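Local coordinates for putative transcriptional regulator TRANSCRIPTION REGULATOR protein (Rhizobium meliloti, PDB 5NLA) that activates transcription as an AraC-like regulator that binds c-di-GMP by a PilZ-like mechanism and thereby controls extracellular polysaccharide production, at residues L261-G266 against R300-Q305; P120-N125 against M173-L178; D199-Y204 against D229-C234; L155-R160 against S245-G250. One frame throughout, in Å; residues are numbered along the deposited sequence.

Interaction 1 (L261-G266 against R300-Q305); sequences LNLNSG and RRRLLQ
Leu263 and Asn264 meet the 300-305 helix through a backbone carbonyl, a branched apolar end and an amide. Arg302 NE donates to Leu263 O at 3.2 Å with an N-H...O angle of 154°, and NH2 adds a weak second bond to the same oxygen, which lies at the edge of the guanidinium, in its plane. The amides of Gln305 and Asn264 face each other with their planes turned 31° apart: NE2 of Gln305 reaches a lone pair of Asn264 OD1 at 2.6 Å along an almost straight bond, whereas the return bond from Asn264 ND2 to Gln305 OE1 is weak and doubtful. Beside these polar contacts Leu263 CD2 packs on Arg301 CB at 3.8 Å, and CD1 leans on Arg302 CG. The Arg302 chain is extended from CG to NE (chi3 173°), which carries NE out from the helix to the carbonyl. An alanine in place of Arg302 would probably leave Leu263 O without these two donors and open a gap beside the Leu263 methyls. Arg301 turns its charged end elsewhere, to a salt bridge with Glu176. The contact thus ties the loop between helices 251-261 and 270-275 to helix 294-306, part of the helix-turn-helix region that probably binds DNA.

Interaction 2 (P120-N125 against M173-L178); sequences PIDHWN and MPYELL
Trp124 is the centre of this buried contact, gripped by backbone and side chain alike. It forms an antiparallel hydrogen-bonded pair with Met173, Trp124 N to Met173 O at 2.8 Å and Met173 N to Trp124 O at 2.9 Å. Beyond the strand pairing, the indole NE1 donates to Tyr175 O at 2.9 Å; the bond is nearly straight, and the acceptor lies in the indole plane. Chi1 (-50°) puts CG beside the backbone N, and farther out Leu178 CB lies over the five-membered ring, 3.9 Å from its centroid, in a CH-pi contact. The six-membered ring and the Tyr175 ring are near parallel but slid apart, with CZ2 of Trp124 meeting CE1 of Tyr175. An alanine at Trp124 would probably leave Tyr175 O without its indole donor and a gap beside Leu178 and Tyr175. Side-chain contacts are fewer and longer at Asp122 and His123, though both are buried: His123 CD2 is 3.9 Å from Pro174 N, and Asp122 OD2, hydrogen-bonded to His256, brushes Tyr175 CB. Partly exposed Pro174 is the more open side. Strand 150-154 adjoins Trp124 through Phe152 and Ser154, helix 251-261 meets Tyr175, and helix 220-234 meets Met173 and Leu178.

Interaction 3 (D199-Y204 against D229-C234); sequences DLLANY and DMVVAC
Met230 extends straight beyond CG, chi2 at 175° placing SD and an equally trans chi3 placing CE, and this stretched chain carries its sulfur and methyl across to Tyr204. On the other helix Leu201 and Tyr204 both hold CG anti to the backbone N, and both have CB directed toward the facing helix. Met230 CE comes to 3.6 Å from Tyr204 CB, with the two side chains crossing at about a right angle. The sulfur stands 4.5 Å from the centroid of the Tyr204 ring and 42° off its normal, an oblique Met-aromatic contact. Nearer the base of the same methionine, Leu201 CD1 packs on Met230 CB at 3.5 Å. The second branch of Leu201 turns to Cys234, with CD2 3.9 Å from SG. Leu201 CD1 also lies 4.4 Å from Val231 CG2, and Leu200 CG is equally far from Met230 CE. The two helical segments run nearly antiparallel, at 159°, their axes 10.0 Å apart at closest approach. Tyr204 also touches Ile223, Thr226 and Ile227 of helix 220-234, while Leu201 rests on Phe150, so helix 196-211 packs on strand 150-154. Between these segments the cohesion is apolar and sulfur-mediated, with no hydrogen bond or ion pair; it therefore probably depends on the fit of side-chain shapes, and the polarisable Met230 sulfur is likely to add dispersion attraction to the aromatic ring.

Interaction 4 (L155-R160 against S245-G250); sequences LGYPYR and SQAKMG
Gly156 and Gly250 join the turn between strands 150-154 and 159-163 to the start of a helix: Gly250 occupies the N-cap position of helix 251-261, and Gly156 lies in the turn. The one hydrogen bond between the segments runs from Gly250 N to Gly156 O, at 2.7 Å with an N-H...O angle of 152°. Next along the chain, the Tyr157 ring reaches over to the incoming loop. Its CE1 is 3.8 Å from Ala247 CB, and the backbone N of Lys248 stands at the ring edge, in its plane. Strand 150-154 belongs to the seven-stranded sheet and strand 159-163 to the five-stranded one, so this turn passes from one sheet to the other, in a region probably akin to the cupin-like barrel of AraC. Met249 crosses Tyr157 obliquely; its bend at chi3 (-63°) places CE beside the phenol end, 3.7 Å from CZ. Pro158 CD touches Lys248 O at 3.4 Å, and the ring of Pro158 also meets Gln113 and Leu116 of helix 113-118. Beside the N-cap Gly250, Met249 O accepts a hydrogen bond from Arg254 NE of helix 251-261.

Interaction 2 lies closest to the middle of the chain, and each of the other three touches it. Toward interaction 1, with centres 17 Å apart, Glu176 OE2 forms a salt bridge with Arg301 NH1 at 3.1 Å, linking the sheet-bearing part of the chain to the helix-turn-helix region. Interaction 3 is also about 17 Å away between centres and meets it by packing, Met173 SD lying 4.1 Å from Val231 CG2. Interaction 4, its centre about 14 Å from that of interaction 2, is joined through a probable hydrogen bond between His123 O and Leu155 N and by Ile121 packing on Leu155. Interactions 1 and 3 do not touch, their nearest atoms being about 14 Å apart.

Interaction 1 (L261-G266 against R300-Q305)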
loop_
_atom_site.group_PDB
_atom_site.type_symbol
_atom_site.label_atom_id
_atom_site.label_comp_id
_atom_site.label_asym_id
_atom_site.label_seq_id
_atom_site.Cartn_x
_atom_site.Cartn_y
_atom_site.Cartn_z
ATOM N N LEU A 261 5.086 16.823 -8.816
ATOM C CA LEU A 261 5.082 17.573 -10.076
ATOM C C LEU A 261 5.642 18.999 -9.951
ATOM O O LEU A 261 6.354 19.470 -10.841
ATOM C CB LEU A 261 3.670 17.628 -10.670
ATOM C CG LEU A 261 3.055 16.295 -11.093
ATOM C CD1 LEU A 261 1.658 16.523 -11.647
ATOM C CD2 LEU A 261 3.919 15.570 -12.112
ATOM N N ASN A 262 5.330 19.669 -8.846
ATOM C CA ASN A 262 5.664 21.075 -8.664
ATOM C C ASN A 262 6.739 21.282 -7.592
ATOM O O ASN A 262 6.742 22.304 -6.892
ATOM C CB ASN A 262 4.385 21.831 -8.317
ATOM C CG ASN A 262 3.228 21.446 -9.221
ATOM O OD1 ASN A 262 3.301 21.602 -10.442
ATOM N ND2 ASN A 262 2.167 20.914 -8.628
ATOM N N LEU A 263 7.668 20.332 -7.500
ATOM C CA LEU A 263 8.705 20.348 -6.470
ATOM C C LEU A 263 9.690 21.495 -6.719
ATOM O O LEU A 263 10.077 22.210 -5.787
ATOM C CB LEU A 263 9.436 18.997 -6.449
ATOM C CG LEU A 263 10.394 18.629 -5.306
ATOM C CD1 LEU A 263 11.743 19.321 -5.452
ATOM C CD2 LEU A 263 9.789 18.908 -3.933
ATOM N N ASN A 264 10.073 21.664 -7.984
ATOM C CA ASN A 264 11.036 22.685 -8.401
ATOM C C ASN A 264 10.427 24.079 -8.541
ATOM O O ASN A 264 11.162 25.060 -8.678
ATOM C CB ASN A 264 11.687 22.257 -9.708
ATOM C CG ASN A 264 12.423 20.947 -9.568
ATOM O OD1 ASN A 264 11.870 19.875 -9.833
ATOM N ND2 ASN A 264 13.661 21.019 -9.097
ATOM N N SER A 265 9.095 24.163 -8.530
ATOM C CA SER A 265 8.387 25.439 -8.414
ATOM C C SER A 265 8.640 26.048 -7.026
ATOM O O SER A 265 8.028 25.633 -6.041
ATOM C CB SER A 265 6.882 25.236 -8.655
ATOM O OG SER A 265 6.151 26.431 -8.460
ATOM N N GLY A 266 9.544 27.028 -6.961
ATOM C CA GLY A 266 9.923 27.701 -5.704
ATOM C C GLY A 266 8.807 28.423 -4.954
ATOM O O GLY A 266 8.972 28.761 -3.777
ATOM N N ARG A 300 12.708 17.789 2.911
ATOM C CA ARG A 300 13.279 16.442 2.748
ATOM C C ARG A 300 13.253 15.977 1.293
ATOM O O ARG A 300 14.208 15.365 0.825
ATOM C CB ARG A 300 12.553 15.411 3.621
ATOM C CG ARG A 300 13.136 14.002 3.518
ATOM C CD ARG A 300 12.969 13.207 4.808
ATOM N NE ARG A 300 13.611 11.888 4.734
ATOM C CZ ARG A 300 14.886 11.606 5.032
ATOM N NH1 ARG A 300 15.747 12.542 5.448
ATOM N NH2 ARG A 300 15.312 10.350 4.916
ATOM N N ARG A 301 12.155 16.264 0.596
ATOM C CA ARG A 301 12.023 15.928 -0.824
ATOM C C ARG A 301 13.045 16.685 -1.668
ATOM O O ARG A 301 13.800 16.075 -2.436
ATOM C CB ARG A 301 10.603 16.218 -1.329
ATOM C CG ARG A 301 9.605 15.083 -1.097
ATOM C CD ARG A 301 9.789 13.947 -2.093
ATOM N NE ARG A 301 10.662 12.884 -1.577
ATOM C CZ ARG A 301 11.620 12.241 -2.264
ATOM N NH1 ARG A 301 11.892 12.519 -3.546
ATOM N NH2 ARG A 301 12.312 11.274 -1.663
ATOM N N ARG A 302 13.062 18.008 -1.511
ATOM C CA ARG A 302 14.050 18.868 -2.176
ATOM C C ARG A 302 15.491 18.476 -1.840
ATOM O O ARG A 302 16.384 18.595 -2.693
ATOM C CB ARG A 302 13.815 20.351 -1.829
ATOM C CG ARG A 302 12.735 21.011 -2.673
ATOM C CD ARG A 302 12.234 22.305 -2.059
ATOM N NE ARG A 302 11.320 23.027 -2.949
ATOM C CZ ARG A 302 10.598 24.101 -2.609
ATOM N NH1 ARG A 302 10.653 24.613 -1.377
ATOM N NH2 ARG A 302 9.800 24.668 -3.514
ATOM N N LEU A 303 15.709 18.017 -0.606
ATOM C CA LEU A 303 17.028 17.556 -0.180
ATOM C C LEU A 303 17.439 16.343 -1.001
ATOM O O LEU A 303 18.560 16.301 -1.509
ATOM C CB LEU A 303 17.063 17.241 1.324
ATOM C CG LEU A 303 18.453 17.063 1.967
ATOM C CD1 LEU A 303 18.505 17.682 3.363
ATOM C CD2 LEU A 303 18.895 15.597 2.007
ATOM N N LEU A 304 16.468 15.505 -1.305
ATOM C CA LEU A 304 16.735 14.340 -2.106
ATOM C C LEU A 304 16.798 14.630 -3.591
ATOM O O LEU A 304 17.472 13.929 -4.316
ATOM C CB LEU A 304 15.741 13.244 -1.788
ATOM C CG LEU A 304 16.275 12.631 -0.505
ATOM C CD1 LEU A 304 15.446 11.471 0.005
ATOM C CD2 LEU A 304 17.709 12.212 -0.745
ATOM N N GLN A 305 16.112 15.651 -4.069
ATOM C CA GLN A 305 16.211 15.913 -5.486
ATOM C C GLN A 305 17.645 16.297 -5.750
ATOM O O GLN A 305 18.249 15.876 -6.721
ATOM C CB GLN A 305 15.293 17.041 -5.931
ATOM C CG GLN A 305 15.052 17.052 -7.432
ATOM C CD GLN A 305 14.181 18.201 -7.893
ATOM O OE1 GLN A 305 14.232 19.297 -7.343
ATOM N NE2 GLN A 305 13.383 17.958 -8.917
#

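Interaction 2 (P120-N125 against M173-L178)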
loop_
_atom_site.group_PDB
_atom_site.type_symbol
_atom_site.label_atom_id
_atom_site.label_comp_id
_atom_site.label_asym_id
_atom_site.label_seq_id
_atom_site.Cartn_x
_atom_site.Cartn_y
_atom_site.Cartn_z
ATOM N N PRO A 120 -3.886 9.338 5.613
ATOM C CA PRO A 120 -2.544 9.658 5.142
ATOM C C PRO A 120 -1.843 8.541 4.347
ATOM O O PRO A 120 -0.679 8.703 3.961
ATOM C CB PRO A 120 -1.787 9.947 6.442
ATOM C CG PRO A 120 -2.454 9.100 7.455
ATOM C CD PRO A 120 -3.893 8.993 7.048
ATOM N N ILE A 121 -2.522 7.426 4.105
ATOM C CA ILE A 121 -1.911 6.283 3.439
ATOM C C ILE A 121 -2.214 6.390 1.940
ATOM O O ILE A 121 -3.386 6.498 1.544
ATOM C CB ILE A 121 -2.429 4.950 4.039
ATOM C CG1 ILE A 121 -2.030 4.854 5.516
ATOM C CG2 ILE A 121 -1.873 3.752 3.275
ATOM C CD1 ILE A 121 -2.779 3.800 6.307
ATOM N N ASP A 122 -1.156 6.394 1.124
ATOM C CA ASP A 122 -1.288 6.373 -0.338
ATOM C C ASP A 122 -0.222 5.501 -1.005
ATOM O O ASP A 122 0.152 5.714 -2.171
ATOM C CB ASP A 122 -1.214 7.792 -0.878
ATOM C CG ASP A 122 0.093 8.480 -0.537
ATOM O OD1 ASP A 122 0.878 7.947 0.279
ATOM O OD2 ASP A 122 0.320 9.573 -1.086
ATOM N N HIS A 123 0.235 4.490 -0.282
ATOM C CA HIS A 123 1.297 3.640 -0.762
ATOM C C HIS A 123 0.837 2.949 -2.049
ATOM O O HIS A 123 -0.364 2.826 -2.302
ATOM C CB HIS A 123 1.664 2.575 0.289
ATOM C CG HIS A 123 2.284 3.123 1.540
ATOM N ND1 HIS A 123 1.623 3.982 2.387
ATOM C CD2 HIS A 123 3.499 2.907 2.100
ATOM C CE1 HIS A 123 2.412 4.294 3.400
ATOM N NE2 HIS A 123 3.553 3.647 3.256
ATOM N N TRP A 124 1.800 2.530 -2.863
ATOM C CA TRP A 124 1.541 1.596 -3.953
ATOM C C TRP A 124 1.570 0.208 -3.317
ATOM O O TRP A 124 2.546 -0.173 -2.674
ATOM C CB TRP A 124 2.617 1.703 -5.025
ATOM C CG TRP A 124 2.885 3.098 -5.484
ATOM C CD1 TRP A 124 3.892 3.902 -5.077
ATOM C CD2 TRP A 124 2.131 3.849 -6.442
ATOM N NE1 TRP A 124 3.815 5.113 -5.714
ATOM C CE2 TRP A 124 2.741 5.106 -6.557
ATOM C CE3 TRP A 124 0.991 3.582 -7.206
ATOM C CZ2 TRP A 124 2.267 6.092 -7.406
ATOM C CZ3 TRP A 124 0.508 4.568 -8.046
ATOM C CH2 TRP A 124 1.152 5.808 -8.144
ATOM N N ASN A 125 0.484 -0.529 -3.463
ATOM C CA ASN A 125 0.359 -1.850 -2.864
ATOM C C ASN A 125 0.511 -2.883 -3.971
ATOM O O ASN A 125 -0.198 -2.842 -4.985
ATOM C CB ASN A 125 -1.014 -1.973 -2.185
ATOM C CG ASN A 125 -1.105 -3.109 -1.160
ATOM O OD1 ASN A 125 -2.209 -3.471 -0.767
ATOM N ND2 ASN A 125 0.019 -3.650 -0.718
ATOM N N MET A 173 4.829 0.417 -0.924
ATOM C CA MET A 173 5.901 1.299 -1.390
ATOM C C MET A 173 5.406 2.752 -1.262
ATOM O O MET A 173 4.321 3.073 -1.768
ATOM C CB MET A 173 6.250 0.970 -2.853
ATOM C CG MET A 173 7.024 -0.345 -3.049
ATOM S SD MET A 173 6.976 -1.082 -4.701
ATOM C CE MET A 173 5.232 -1.415 -4.754
ATOM N N PRO A 174 6.176 3.633 -0.578
ATOM C CA PRO A 174 5.719 5.021 -0.414
ATOM C C PRO A 174 5.619 5.760 -1.746
ATOM O O PRO A 174 6.433 5.507 -2.633
ATOM C CB PRO A 174 6.801 5.661 0.457
ATOM C CG PRO A 174 7.625 4.549 0.987
ATOM C CD PRO A 174 7.501 3.420 0.031
ATOM N N TYR A 175 4.644 6.669 -1.866
ATOM C CA TYR A 175 4.315 7.322 -3.147
ATOM C C TYR A 175 5.524 7.624 -4.018
ATOM O O TYR A 175 5.530 7.341 -5.213
ATOM C CB TYR A 175 3.564 8.651 -2.946
ATOM C CG TYR A 175 3.039 9.185 -4.262
ATOM C CD1 TYR A 175 1.946 8.585 -4.866
ATOM C CD2 TYR A 175 3.656 10.237 -4.923
ATOM C CE1 TYR A 175 1.463 9.020 -6.080
ATOM C CE2 TYR A 175 3.175 10.680 -6.147
ATOM C CZ TYR A 175 2.072 10.056 -6.720
ATOM O OH TYR A 175 1.546 10.449 -7.930
ATOM N N GLU A 176 6.534 8.208 -3.394
ATOM C CA GLU A 176 7.674 8.748 -4.101
ATOM C C GLU A 176 8.557 7.692 -4.759
ATOM O O GLU A 176 9.171 7.967 -5.790
ATOM C CB GLU A 176 8.489 9.596 -3.141
ATOM C CG GLU A 176 9.605 10.379 -3.798
ATOM C CD GLU A 176 9.151 11.376 -4.863
ATOM O OE1 GLU A 176 8.029 11.930 -4.751
ATOM O OE2 GLU A 176 9.939 11.613 -5.811
ATOM N N LEU A 177 8.605 6.495 -4.184
ATOM C CA LEU A 177 9.375 5.385 -4.760
ATOM C C LEU A 177 9.087 5.190 -6.252
ATOM O O LEU A 177 10.008 5.008 -7.052
ATOM C CB LEU A 177 9.098 4.073 -4.005
ATOM C CG LEU A 177 10.315 3.224 -3.636
ATOM C CD1 LEU A 177 11.103 2.823 -4.872
ATOM C CD2 LEU A 177 11.217 3.955 -2.640
ATOM N N LEU A 178 7.807 5.258 -6.606
ATOM C CA LEU A 178 7.342 5.008 -7.964
ATOM C C LEU A 178 6.711 6.232 -8.646
ATOM O O LEU A 178 6.170 6.105 -9.744
ATOM C CB LEU A 178 6.332 3.850 -7.949
ATOM C CG LEU A 178 6.785 2.508 -7.356
ATOM C CD1 LEU A 178 5.613 1.601 -6.991
ATOM C CD2 LEU A 178 7.711 1.799 -8.331
#

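Interaction 3 (D199-Y204 against D229-C234)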
loop_
_atom_site.group_PDB
_atom_site.type_symbol
_atom_site.label_atom_id
_atom_site.label_comp_id
_atom_site.label_asym_id
_atom_site.label_seq_id
_atom_site.Cartn_x
_atom_site.Cartn_y
_atom_site.Cartn_z
ATOM N N ASP A 199 6.314 -13.979 -12.689
ATOM C CA ASP A 199 7.096 -15.111 -12.166
ATOM C C ASP A 199 8.471 -14.639 -11.691
ATOM O O ASP A 199 8.940 -15.068 -10.640
ATOM C CB ASP A 199 7.272 -16.234 -13.211
ATOM C CG ASP A 199 6.142 -17.283 -13.194
ATOM O OD1 ASP A 199 5.271 -17.263 -12.304
ATOM O OD2 ASP A 199 6.132 -18.158 -14.083
ATOM N N LEU A 200 9.092 -13.753 -12.468
ATOM C CA LEU A 200 10.388 -13.149 -12.138
ATOM C C LEU A 200 10.340 -12.433 -10.805
ATOM O O LEU A 200 11.178 -12.677 -9.933
ATOM C CB LEU A 200 10.798 -12.142 -13.224
ATOM C CG LEU A 200 12.069 -11.308 -13.010
ATOM C CD1 LEU A 200 13.287 -12.217 -13.004
ATOM C CD2 LEU A 200 12.197 -10.231 -14.077
ATOM N N LEU A 201 9.359 -11.538 -10.674
ATOM C CA LEU A 201 9.141 -10.782 -9.446
ATOM C C LEU A 201 8.836 -11.711 -8.275
ATOM O O LEU A 201 9.322 -11.485 -7.162
ATOM C CB LEU A 201 8.011 -9.770 -9.634
ATOM C CG LEU A 201 7.598 -8.877 -8.453
ATOM C CD1 LEU A 201 8.690 -7.889 -8.051
ATOM C CD2 LEU A 201 6.326 -8.135 -8.814
ATOM N N ALA A 202 8.040 -12.751 -8.525
ATOM C CA ALA A 202 7.733 -13.738 -7.496
ATOM C C ALA A 202 9.002 -14.431 -7.028
ATOM O O ALA A 202 9.244 -14.534 -5.827
ATOM C CB ALA A 202 6.728 -14.756 -8.009
ATOM N N ASN A 203 9.818 -14.877 -7.986
ATOM C CA ASN A 203 11.095 -15.541 -7.683
ATOM C C ASN A 203 11.986 -14.671 -6.792
ATOM O O ASN A 203 12.553 -15.161 -5.811
ATOM C CB ASN A 203 11.867 -15.898 -8.966
ATOM C CG ASN A 203 11.222 -17.023 -9.773
ATOM O OD1 ASN A 203 10.413 -17.800 -9.259
ATOM N ND2 ASN A 203 11.595 -17.118 -11.054
ATOM N N TYR A 204 12.103 -13.388 -7.136
ATOM C CA TYR A 204 12.933 -12.471 -6.369
ATOM C C TYR A 204 12.398 -12.299 -4.959
ATOM O O TYR A 204 13.160 -12.359 -3.996
ATOM C CB TYR A 204 13.038 -11.099 -7.050
ATOM C CG TYR A 204 14.075 -10.198 -6.399
ATOM C CD1 TYR A 204 15.439 -10.476 -6.514
ATOM C CD2 TYR A 204 13.695 -9.088 -5.642
ATOM C CE1 TYR A 204 16.389 -9.669 -5.909
ATOM C CE2 TYR A 204 14.646 -8.275 -5.039
ATOM C CZ TYR A 204 15.989 -8.570 -5.176
ATOM O OH TYR A 204 16.936 -7.773 -4.578
ATOM N N ASP A 229 12.173 -1.509 -9.899
ATOM C CA ASP A 229 12.303 -1.762 -11.332
ATOM C C ASP A 229 11.412 -2.929 -11.786
ATOM O O ASP A 229 10.637 -2.786 -12.738
ATOM C CB ASP A 229 13.779 -1.983 -11.725
ATOM C CG ASP A 229 14.619 -0.696 -11.620
ATOM O OD1 ASP A 229 14.099 0.347 -11.147
ATOM O OD2 ASP A 229 15.805 -0.723 -12.014
ATOM N N MET A 230 11.503 -4.062 -11.085
ATOM C CA MET A 230 10.623 -5.204 -11.335
ATOM C C MET A 230 9.130 -4.806 -11.316
ATOM O O MET A 230 8.371 -5.204 -12.209
ATOM C CB MET A 230 10.868 -6.323 -10.310
ATOM C CG MET A 230 12.108 -7.156 -10.546
ATOM S SD MET A 230 12.397 -8.349 -9.235
ATOM C CE MET A 230 13.958 -9.001 -9.777
ATOM N N VAL A 231 8.717 -4.023 -10.320
ATOM C CA VAL A 231 7.308 -3.638 -10.195
ATOM C C VAL A 231 6.876 -2.791 -11.382
ATOM O O VAL A 231 5.909 -3.113 -12.074
ATOM C CB VAL A 231 7.019 -2.881 -8.879
ATOM C CG1 VAL A 231 5.700 -2.114 -8.946
ATOM C CG2 VAL A 231 6.988 -3.855 -7.702
ATOM N N VAL A 232 7.598 -1.709 -11.611
ATOM C CA VAL A 232 7.256 -0.786 -12.681
ATOM C C VAL A 232 7.287 -1.470 -14.075
ATOM O O VAL A 232 6.474 -1.146 -14.950
ATOM C CB VAL A 232 8.138 0.493 -12.589
ATOM C CG1 VAL A 232 9.572 0.240 -13.032
ATOM C CG2 VAL A 232 7.535 1.624 -13.390
ATOM N N ALA A 233 8.197 -2.431 -14.256
ATOM C CA ALA A 233 8.219 -3.295 -15.454
ATOM C C ALA A 233 6.976 -4.191 -15.593
ATOM O O ALA A 233 6.444 -4.335 -16.690
ATOM C CB ALA A 233 9.475 -4.153 -15.470
ATOM N N CYS A 234 6.522 -4.795 -14.499
ATOM C CA CYS A 234 5.285 -5.583 -14.531
ATOM C C CYS A 234 4.058 -4.784 -14.961
ATOM O O CYS A 234 3.204 -5.304 -15.685
ATOM C CB CYS A 234 4.986 -6.207 -13.172
ATOM S SG CYS A 234 6.131 -7.497 -12.673
#

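Interaction 4 (L155-R160 against S245-G250)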
loop_
_atom_site.group_PDB
_atom_site.type_symbol
_atom_site.label_atom_id
_atom_site.label_comp_id
_atom_site.label_asym_id
_atom_site.label_seq_id
_atom_site.Cartn_x
_atom_site.Cartn_y
_atom_site.Cartn_z
ATOM N N LEU A 155 -3.226 2.794 -2.784
ATOM C CA LEU A 155 -4.065 2.955 -1.609
ATOM C C LEU A 155 -4.763 4.327 -1.556
ATOM O O LEU A 155 -5.488 4.610 -0.601
ATOM C CB LEU A 155 -3.248 2.722 -0.343
ATOM C CG LEU A 155 -2.594 1.345 -0.243
ATOM C CD1 LEU A 155 -1.860 1.245 1.072
ATOM C CD2 LEU A 155 -3.625 0.233 -0.353
ATOM N N GLY A 156 -4.533 5.165 -2.565
ATOM C CA GLY A 156 -5.254 6.413 -2.738
ATOM C C GLY A 156 -6.565 6.323 -3.499
ATOM O O GLY A 156 -7.345 7.287 -3.479
ATOM N N TYR A 157 -6.800 5.212 -4.204
ATOM C CA TYR A 157 -8.094 4.960 -4.851
ATOM C C TYR A 157 -8.882 3.956 -4.024
ATOM O O TYR A 157 -8.308 2.999 -3.507
ATOM C CB TYR A 157 -7.941 4.400 -6.262
ATOM C CG TYR A 157 -7.647 5.412 -7.321
ATOM C CD1 TYR A 157 -8.566 6.413 -7.625
ATOM C CD2 TYR A 157 -6.459 5.349 -8.072
ATOM C CE1 TYR A 157 -8.297 7.349 -8.615
ATOM C CE2 TYR A 157 -6.189 6.272 -9.077
ATOM C CZ TYR A 157 -7.111 7.273 -9.347
ATOM O OH TYR A 157 -6.849 8.192 -10.345
ATOM N N PRO A 158 -10.206 4.158 -3.925
ATOM C CA PRO A 158 -11.030 3.205 -3.195
ATOM C C PRO A 158 -11.159 1.866 -3.901
ATOM O O PRO A 158 -10.974 1.775 -5.117
ATOM C CB PRO A 158 -12.389 3.896 -3.093
ATOM C CG PRO A 158 -12.413 4.894 -4.192
ATOM C CD PRO A 158 -10.996 5.264 -4.504
ATOM N N TYR A 159 -11.433 0.836 -3.103
ATOM C CA TYR A 159 -11.728 -0.498 -3.598
ATOM C C TYR A 159 -12.547 -1.324 -2.591
ATOM O O TYR A 159 -12.442 -1.141 -1.376
ATOM C CB TYR A 159 -10.438 -1.216 -3.978
ATOM C CG TYR A 159 -9.451 -1.450 -2.850
ATOM C CD1 TYR A 159 -9.463 -2.636 -2.100
ATOM C CD2 TYR A 159 -8.481 -0.525 -2.565
ATOM C CE1 TYR A 159 -8.543 -2.866 -1.086
ATOM C CE2 TYR A 159 -7.555 -0.740 -1.551
ATOM C CZ TYR A 159 -7.587 -1.907 -0.811
ATOM O OH TYR A 159 -6.652 -2.080 0.185
ATOM N N ARG A 160 -13.384 -2.200 -3.140
ATOM C CA ARG A 160 -14.204 -3.179 -2.412
ATOM C C ARG A 160 -13.725 -4.552 -2.869
ATOM O O ARG A 160 -13.410 -4.745 -4.046
ATOM C CB ARG A 160 -15.699 -3.051 -2.798
ATOM C CG ARG A 160 -16.494 -2.014 -2.029
ATOM C CD ARG A 160 -17.520 -1.241 -2.867
ATOM N NE ARG A 160 -16.964 -0.642 -4.099
ATOM C CZ ARG A 160 -16.073 0.368 -4.177
ATOM N NH1 ARG A 160 -15.577 0.975 -3.087
ATOM N NH2 ARG A 160 -15.669 0.777 -5.384
ATOM N N SER A 245 -11.591 4.746 -15.591
ATOM C CA SER A 245 -11.155 6.120 -15.786
ATOM C C SER A 245 -11.934 7.157 -14.961
ATOM O O SER A 245 -11.632 8.349 -15.058
ATOM C CB SER A 245 -11.230 6.482 -17.275
ATOM O OG SER A 245 -10.649 7.748 -17.532
ATOM N N GLN A 246 -12.928 6.721 -14.172
ATOM C CA GLN A 246 -13.677 7.611 -13.257
ATOM C C GLN A 246 -12.713 8.390 -12.366
ATOM O O GLN A 246 -12.799 9.620 -12.277
ATOM C CB GLN A 246 -14.645 6.807 -12.374
ATOM C CG GLN A 246 -15.558 7.621 -11.451
ATOM C CD GLN A 246 -15.988 6.853 -10.201
ATOM O OE1 GLN A 246 -16.054 7.419 -9.109
ATOM N NE2 GLN A 246 -16.272 5.560 -10.357
ATOM N N ALA A 247 -11.809 7.654 -11.717
ATOM C CA ALA A 247 -10.695 8.220 -10.947
ATOM C C ALA A 247 -11.100 9.227 -9.845
ATOM O O ALA A 247 -11.010 10.443 -10.040
ATOM C CB ALA A 247 -9.654 8.831 -11.888
ATOM N N LYS A 248 -11.535 8.697 -8.698
ATOM C CA LYS A 248 -11.802 9.494 -7.493
ATOM C C LYS A 248 -10.668 9.308 -6.481
ATOM O O LYS A 248 -10.775 8.550 -5.513
ATOM C CB LYS A 248 -13.155 9.120 -6.885
ATOM C CG LYS A 248 -14.358 9.693 -7.627
ATOM C CD LYS A 248 -14.526 11.207 -7.433
ATOM C CE LYS A 248 -15.131 11.572 -6.081
ATOM N NZ LYS A 248 -16.604 11.345 -6.028
ATOM N N MET A 249 -9.582 10.024 -6.732
ATOM C CA MET A 249 -8.344 9.919 -5.954
ATOM C C MET A 249 -8.477 10.604 -4.582
ATOM O O MET A 249 -9.072 11.689 -4.462
ATOM C CB MET A 249 -7.181 10.536 -6.770
ATOM C CG MET A 249 -5.781 10.230 -6.259
ATOM S SD MET A 249 -4.436 10.937 -7.231
ATOM C CE MET A 249 -4.734 10.076 -8.761
ATOM N N GLY A 250 -7.915 9.965 -3.556
ATOM C CA GLY A 250 -7.917 10.506 -2.187
ATOM C C GLY A 250 -6.961 11.689 -2.022
ATOM O O GLY A 250 -6.003 11.839 -2.792
#